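Local coordinates for protein structure-specific endonuclease subunit SLX1 (PDB 4XLG) that probably acts as the catalytic subunit of the SLX1-SLX4 endonuclease, which cuts branched DNA near its junctions during repair and recombination, at residues Q17-R22 against T57-M62. The protein carries 1 engineered substitution. Numbering follows the deposited sequence.
Sequences QSISKR and TRPWEM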
ATOM      1  N   GLN B  17     -16.436  -2.006 -13.521  1.00 19.02           N
ATOM      2  CA  GLN B  17     -16.907  -1.930 -14.889  1.00 18.37           C
ATOM      3  C   GLN B  17     -18.372  -2.319 -14.873  1.00 19.11           C
ATOM      4  O   GLN B  17     -18.717  -3.375 -14.380  1.00 20.13           O
ATOM      5  CB  GLN B  17     -16.108  -2.889 -15.772  1.00 18.77           C
ATOM      6  CG  GLN B  17     -16.579  -2.822 -17.286  1.00 20.40           C
ATOM      7  CD  GLN B  17     -15.744  -3.760 -18.182  1.00 24.48           C
ATOM      8  OE1 GLN B  17     -14.974  -4.603 -17.689  1.00 24.92           O
ATOM      9  NE2 GLN B  17     -15.913  -3.615 -19.477  1.00 25.00           N
ATOM     10  N   SER B  18     -19.239  -1.466 -15.413  1.00 19.23           N
ATOM     11  CA  SER B  18     -20.669  -1.815 -15.422  1.00 19.93           C
ATOM     12  C   SER B  18     -20.898  -3.137 -16.167  1.00 22.15           C
ATOM     13  O   SER B  18     -20.322  -3.386 -17.269  1.00 19.92           O
ATOM     14  CB  SER B  18     -21.473  -0.664 -16.073  1.00 20.38           C
ATOM     15  OG  SER B  18     -22.833  -1.086 -16.272  1.00 21.22           O
ATOM     16  N   ILE B  19     -21.754  -4.002 -15.618  1.00 19.11           N
ATOM     17  CA  ILE B  19     -21.981  -5.265 -16.346  1.00 19.49           C
ATOM     18  C   ILE B  19     -22.750  -5.062 -17.636  1.00 21.45           C
ATOM     19  O   ILE B  19     -22.384  -5.600 -18.680  1.00 21.01           O
ATOM     20  CB  ILE B  19     -22.689  -6.287 -15.385  1.00 19.22           C
ATOM     21  CG1 ILE B  19     -21.668  -6.600 -14.276  1.00 18.97           C
ATOM     22  CG2 ILE B  19     -23.114  -7.589 -16.122  1.00 19.84           C
ATOM     23  CD1 ILE B  19     -22.377  -7.216 -12.982  1.00 20.37           C
ATOM     24  N   SER B  20     -23.784  -4.256 -17.594  1.00 20.75           N
ATOM     25  CA  SER B  20     -24.585  -4.007 -18.804  0.76 21.79           C
ATOM     26  C   SER B  20     -23.939  -2.926 -19.687  1.00 24.51           C
ATOM     27  O   SER B  20     -24.000  -3.028 -20.917  1.00 23.99           O
ATOM     28  CB  SER B  20     -26.024  -3.595 -18.391  0.76 22.14           C
ATOM     29  OG  SER B  20     -26.866  -3.393 -19.519  0.76 23.25           O
ATOM     30  N   LYS B  21     -23.409  -1.859 -19.082  1.00 24.18           N
ATOM     31  CA  LYS B  21     -22.917  -0.699 -19.892  1.00 23.60           C
ATOM     32  C   LYS B  21     -21.400  -0.827 -19.889  1.00 25.48           C
ATOM     33  O   LYS B  21     -20.713  -0.266 -19.060  1.00 26.43           O
ATOM     34  CB  LYS B  21     -23.376   0.646 -19.269  1.00 23.83           C
ATOM     35  CG  LYS B  21     -24.886   0.752 -19.458  1.00 28.32           C
ATOM     36  CD  LYS B  21     -25.541   2.081 -19.002  1.00 32.27           C
ATOM     37  CE  LYS B  21     -25.405   3.122 -19.993  1.00 40.55           C
ATOM     38  NZ  LYS B  21     -26.401   4.234 -19.732  1.00 38.22           N
ATOM     39  N   ARG B  22     -20.882  -1.596 -20.840  1.00 26.72           N
ATOM     40  CA  ARG B  22     -19.537  -2.095 -20.617  1.00 25.92           C
ATOM     41  C   ARG B  22     -18.439  -1.049 -20.856  1.00 28.83           C
ATOM     42  O   ARG B  22     -17.287  -1.336 -20.544  1.00 29.68           O
ATOM     43  CB  ARG B  22     -19.307  -3.288 -21.494  1.00 30.18           C
ATOM     44  CG  ARG B  22     -20.358  -4.334 -21.046  1.00 30.44           C
ATOM     45  CD  ARG B  22     -19.929  -5.625 -21.469  1.00 34.42           C
ATOM     46  NE  ARG B  22     -18.647  -6.048 -20.915  1.00 31.47           N
ATOM     47  CZ  ARG B  22     -18.357  -6.209 -19.622  1.00 36.73           C
ATOM     48  NH1 ARG B  22     -19.199  -5.850 -18.685  1.00 31.23           N
ATOM     49  NH2 ARG B  22     -17.175  -6.714 -19.274  1.00 28.27           N
ATOM     50  N   THR B  57     -26.795   1.012 -15.405  1.00 22.47           N
ATOM     51  CA  THR B  57     -25.377   1.080 -15.032  1.00 21.60           C
ATOM     52  C   THR B  57     -25.070   0.073 -13.904  1.00 22.52           C
ATOM     53  O   THR B  57     -24.125  -0.725 -13.987  1.00 22.00           O
ATOM     54  CB  THR B  57     -24.990   2.471 -14.562  1.00 24.37           C
ATOM     55  OG1 THR B  57     -25.202   3.377 -15.654  1.00 27.61           O
ATOM     56  CG2 THR B  57     -23.533   2.519 -14.229  1.00 28.15           C
ATOM     57  N   ARG B  58     -25.883   0.101 -12.860  1.00 24.70           N
ATOM     58  CA  ARG B  58     -25.860  -1.011 -11.881  1.00 20.07           C
ATOM     59  C   ARG B  58     -26.533  -2.283 -12.432  1.00 20.12           C
ATOM     60  O   ARG B  58     -27.531  -2.225 -13.163  1.00 23.23           O
ATOM     61  CB  ARG B  58     -26.607  -0.561 -10.618  1.00 20.30           C
ATOM     62  CG  ARG B  58     -25.974   0.645  -9.953  1.00 23.13           C
ATOM     63  CD  ARG B  58     -27.052   1.093  -8.940  1.00 26.23           C
ATOM     64  NE  ARG B  58     -26.600   2.192  -8.135  1.00 35.60           N
ATOM     65  CZ  ARG B  58     -26.718   3.476  -8.471  1.00 41.76           C
ATOM     66  NH1 ARG B  58     -27.223   3.812  -9.666  1.00 42.01           N
ATOM     67  NH2 ARG B  58     -26.330   4.410  -7.608  1.00 38.87           N
ATOM     68  N   PRO B  59     -26.020  -3.458 -12.051  1.00 19.97           N
ATOM     69  CA  PRO B  59     -24.880  -3.617 -11.142  1.00 19.04           C
ATOM     70  C   PRO B  59     -23.513  -3.473 -11.807  1.00 19.60           C
ATOM     71  O   PRO B  59     -23.353  -3.769 -13.025  1.00 19.33           O
ATOM     72  CB  PRO B  59     -25.023  -5.097 -10.644  1.00 19.23           C
ATOM     73  CG  PRO B  59     -25.778  -5.797 -11.787  1.00 22.56           C
ATOM     74  CD  PRO B  59     -26.708  -4.736 -12.393  1.00 20.55           C
ATOM     75  N   TRP B  60     -22.553  -3.123 -10.984  1.00 19.46           N
ATOM     76  CA  TRP B  60     -21.157  -3.029 -11.369  1.00 20.53           C
ATOM     77  C   TRP B  60     -20.461  -4.340 -11.083  1.00 22.51           C
ATOM     78  O   TRP B  60     -20.725  -4.972 -10.056  1.00 21.87           O
ATOM     79  CB  TRP B  60     -20.464  -1.942 -10.525  1.00 18.97           C
ATOM     80  CG  TRP B  60     -20.956  -0.563 -10.705  1.00 20.47           C
ATOM     81  CD1 TRP B  60     -21.889   0.094  -9.916  1.00 21.83           C
ATOM     82  CD2 TRP B  60     -20.482   0.388 -11.648  1.00 22.28           C
ATOM     83  NE1 TRP B  60     -22.020   1.400 -10.348  1.00 21.72           N
ATOM     84  CE2 TRP B  60     -21.152   1.609 -11.392  1.00 22.45           C
ATOM     85  CE3 TRP B  60     -19.540   0.328 -12.685  1.00 20.21           C
ATOM     86  CZ2 TRP B  60     -20.910   2.775 -12.135  1.00 22.43           C
ATOM     87  CZ3 TRP B  60     -19.287   1.492 -13.435  1.00 19.10           C
ATOM     88  CH2 TRP B  60     -19.968   2.696 -13.162  1.00 22.63           C
ATOM     89  N   GLU B  61     -19.468  -4.683 -11.901  1.00 20.28           N
ATOM     90  CA  GLU B  61     -18.518  -5.766 -11.571  1.00 17.62           C
ATOM     91  C   GLU B  61     -17.221  -5.139 -11.039  1.00 21.03           C
ATOM     92  O   GLU B  61     -16.706  -4.214 -11.664  1.00 19.96           O
ATOM     93  CB  GLU B  61     -18.182  -6.596 -12.865  1.00 18.55           C
ATOM     94  CG  GLU B  61     -17.148  -7.718 -12.604  1.00 21.10           C
ATOM     95  CD  GLU B  61     -16.638  -8.347 -13.906  1.00 23.56           C
ATOM     96  OE1 GLU B  61     -16.920  -7.813 -15.005  1.00 22.88           O
ATOM     97  OE2 GLU B  61     -15.944  -9.396 -13.816  1.00 23.69           O
ATOM     98  N   MET B  62     -16.724  -5.578  -9.872  1.00 18.87           N
ATOM     99  CA  MET B  62     -15.401  -5.087  -9.461  1.00 18.05           C
ATOM    100  C   MET B  62     -14.374  -5.924 -10.215  1.00 18.12           C
ATOM    101  O   MET B  62     -14.220  -7.095  -9.934  1.00 20.13           O
ATOM    102  CB  MET B  62     -15.224  -5.198  -7.932  1.00 19.70           C
ATOM    103  CG  MET B  62     -13.838  -4.602  -7.492  1.00 19.16           C
ATOM    104  SD  MET B  62     -13.680  -4.626  -5.681  1.00 22.07           S
ATOM    105  CE  MET B  62     -14.899  -3.388  -5.237  1.00 20.22           C
TER
HETATM  106  O   HOH W   1     -15.372  -7.350 -17.215  1.00 23.29           O
HETATM  107  O   HOH W   2     -18.460  -5.933 -16.263  1.00 27.76           O
HETATM  108  O   HOH W   3     -25.165  -3.421 -15.241  1.00 20.93           O
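I19 lies across P59 and E61, at the start of strand 60-67, its CD1 packing against CG of P59 at 3.9 Å while its CG1 meets CB of E61; the isoleucine crosses each of these side chains at about a right angle. V182 of the long helix 176-213 also touches it. The backbones pair as antiparallel strands: Q17 and E61 form a hydrogen-bonded pair, N of each giving to O of the other, and N of I19 adds a nearly straight bond to O of P59 (3.1 Å) just where strand 12-18 ends.

S18 handles the turn. Its OG stands anti to the backbone N (chi1 171°), which carries it to O of T57; the bond is short, OG to O 2.6 Å, and uses a carbonyl lone pair. The same OG accepts from N of K21, an ST motif, so one hydroxyl ties the start of the turn to the loop before strand 60-67. The indole of W60 comes back toward the pairing, with CE3 3.3 Å from N of S18, and CG2 of T57 lies over one face of the indole, toward its rim.

On the face that carries Q17 and E61, R22 and E61 meet through water. NH2 of R22 stays 4.4 Å from OE1 of E61, too far for a salt bridge; one water accepts from NH2 and donates to OE1 of E61 and to OE1 of Q17. N134 takes up OE2 of E61, and NE2 of Q17 bonds O of R22 at 2.9 Å. The chemistry implies that this corner of the GIY-YIG domain is fixed by backbone and hydroxyl bonds, with the arginine and glutamate charges probably offsetting each other through water.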